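Local coordinates for protein transferrin (Manduca sexta, PDB 6WB6) that transports iron, binding a single ferric ion per molecule together with carbonate, at residues A405-D408 with D409-A413. Sequence-based numbering, arbitrary orientation.
Sequences ASVD and DMRVA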
ATOM      1  N   ALA A 405      -4.101  -2.827  16.914  1.00 17.42           N
ATOM      2  CA  ALA A 405      -5.262  -1.989  17.076  1.00 18.82           C
ATOM      3  C   ALA A 405      -4.758  -0.571  16.977  1.00 24.19           C
ATOM      4  O   ALA A 405      -3.579  -0.301  17.234  1.00 22.57           O
ATOM      5  CB  ALA A 405      -5.963  -2.252  18.412  1.00 24.93           C
ATOM      6  N   SER A 406      -5.651   0.320  16.577  1.00 19.99           N
ATOM      7  CA  SER A 406      -5.325   1.720  16.394  1.00 26.10           C
ATOM      8  C   SER A 406      -5.758   2.519  17.610  1.00 23.27           C
ATOM      9  O   SER A 406      -6.642   2.125  18.365  1.00 21.72           O
ATOM     10  CB  SER A 406      -5.999   2.302  15.141  1.00 24.10           C
ATOM     11  OG  SER A 406      -7.408   2.186  15.214  1.00 21.70           O
ATOM     12  N   VAL A 407      -5.142   3.679  17.746  1.00 19.85           N
ATOM     13  CA  VAL A 407      -5.399   4.614  18.822  1.00 27.25           C
ATOM     14  C   VAL A 407      -5.044   5.989  18.273  1.00 33.20           C
ATOM     15  O   VAL A 407      -4.154   6.124  17.424  1.00 31.12           O
ATOM     16  CB  VAL A 407      -4.605   4.173  20.080  1.00 38.89           C
ATOM     17  CG1 VAL A 407      -3.148   3.895  19.718  1.00 32.66           C
ATOM     18  CG2 VAL A 407      -4.711   5.168  21.199  1.00 37.77           C
ATOM     19  N   ASP A 408      -5.808   6.995  18.652  1.00 31.14           N
ATOM     20  CA  ASP A 408      -5.674   8.291  18.008  1.00 39.26           C
ATOM     21  C   ASP A 408      -5.037   9.292  18.962  1.00 43.78           C
ATOM     22  O   ASP A 408      -5.046   9.127  20.185  1.00 32.59           O
ATOM     23  CB  ASP A 408      -7.032   8.823  17.513  1.00 44.52           C
ATOM     24  CG  ASP A 408      -7.630   7.990  16.365  1.00 42.68           C
ATOM     25  OD1 ASP A 408      -6.865   7.511  15.503  1.00 41.27           O
ATOM     26  OD2 ASP A 408      -8.876   7.818  16.317  1.00 45.56           O
ATOM     27  N   ASP A 409      -4.438  10.320  18.365  1.00 43.94           N
ATOM     28  CA  ASP A 409      -4.030  11.523  19.079  1.00 44.06           C
ATOM     29  C   ASP A 409      -3.195  11.095  20.285  1.00 46.39           C
ATOM     30  O   ASP A 409      -2.302  10.249  20.139  1.00 45.30           O
ATOM     31  CB  ASP A 409      -5.282  12.342  19.393  1.00 48.49           C
ATOM     32  CG  ASP A 409      -6.068  12.745  18.135  1.00 54.76           C
ATOM     33  OD1 ASP A 409      -5.457  13.272  17.176  1.00 61.42           O
ATOM     34  OD2 ASP A 409      -7.304  12.544  18.107  1.00 48.54           O
ATOM     35  N   MET A 410      -3.462  11.613  21.481  1.00 45.56           N
ATOM     36  CA  MET A 410      -2.569  11.464  22.618  1.00 46.34           C
ATOM     37  C   MET A 410      -2.843  10.211  23.446  1.00 40.95           C
ATOM     38  O   MET A 410      -2.353  10.116  24.575  1.00 50.00           O
ATOM     39  CB  MET A 410      -2.657  12.704  23.512  1.00 56.17           C
ATOM     40  CG  MET A 410      -2.420  14.041  22.778  1.00 54.97           C
ATOM     41  SD  MET A 410      -3.799  14.657  21.765  1.00 66.39           S
ATOM     42  CE  MET A 410      -5.115  14.854  22.986  1.00 51.77           C
ATOM     43  N   ARG A 411      -3.587   9.248  22.917  1.00 35.52           N
ATOM     44  CA  ARG A 411      -3.863   8.022  23.650  1.00 37.15           C
ATOM     45  C   ARG A 411      -2.831   6.931  23.400  1.00 36.90           C
ATOM     46  O   ARG A 411      -2.929   5.862  24.014  1.00 35.72           O
ATOM     47  CB  ARG A 411      -5.258   7.510  23.305  1.00 37.73           C
ATOM     48  CG  ARG A 411      -6.351   8.435  23.805  1.00 39.73           C
ATOM     49  CD  ARG A 411      -7.755   7.868  23.642  1.00 37.42           C
ATOM     50  NE  ARG A 411      -8.171   7.736  22.247  1.00 52.81           N
ATOM     51  CZ  ARG A 411      -8.407   8.755  21.422  1.00 44.13           C
ATOM     52  NH1 ARG A 411      -8.250  10.009  21.818  1.00 40.71           N
ATOM     53  NH2 ARG A 411      -8.800   8.515  20.188  1.00 44.80           N
ATOM     54  N   VAL A 412      -1.833   7.182  22.544  1.00 35.64           N
ATOM     55  CA  VAL A 412      -0.809   6.174  22.258  1.00 35.00           C
ATOM     56  C   VAL A 412       0.095   5.953  23.470  1.00 31.02           C
ATOM     57  O   VAL A 412       0.475   4.821  23.783  1.00 30.32           O
ATOM     58  CB  VAL A 412       0.021   6.574  21.021  1.00 29.81           C
ATOM     59  CG1 VAL A 412       1.074   5.507  20.709  1.00 24.44           C
ATOM     60  CG2 VAL A 412      -0.870   6.803  19.817  1.00 34.72           C
ATOM     61  N   ALA A 413       0.497   7.024  24.145  1.00 27.31           N
ATOM     62  CA  ALA A 413       1.332   6.842  25.320  1.00 25.91           C
ATOM     63  C   ALA A 413       0.528   6.224  26.457  1.00 31.04           C
ATOM     64  O   ALA A 413       1.003   5.310  27.138  1.00 27.14           O
ATOM     65  CB  ALA A 413       1.943   8.172  25.746  1.00 20.96           C
TER
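Asp408 and Arg411 close a type II' beta turn that carries the chain from strand 405-407 into helix 411-419, in the second transferrin-like region. Within this chain the strand is the outermost of a four-stranded antiparallel sheet. The backbone hydrogen bond of the turn runs from Arg411 N to Asp408 O, 3.1 Å long and nearly straight at 164°. The same carbonyl oxygen lies over the centre of the Arg411 guanidinium, 3.6 Å above its plane.

The charged pairing within the turn is loose. Asp408 OD2 and Arg411 NH2 form a long salt bridge of 3.9 Å, with the carboxylate and guanidinium planes almost perpendicular. The arginine chain bends at chi3 (-67°), which folds the guanidinium back over the turn.

The apolar part is buried. Val407 CG1 meets Val412 CG2 at 3.7 Å. Both valines also touch strand 587-590, Val407 at Val589 and Val412 at Thr587. Cutting Val407 back to an alanine here removes CG1, and Val412 CG2 would probably lose this neighbour, opening a gap between the two residues.

Stronger charged partners lie outside the turn: Asp408 OD1 pairs with Arg586, just before strand 587-590, and Arg411 NE with Glu390 of helix 390-399. The Asp408-Arg411 bridge is therefore secondary.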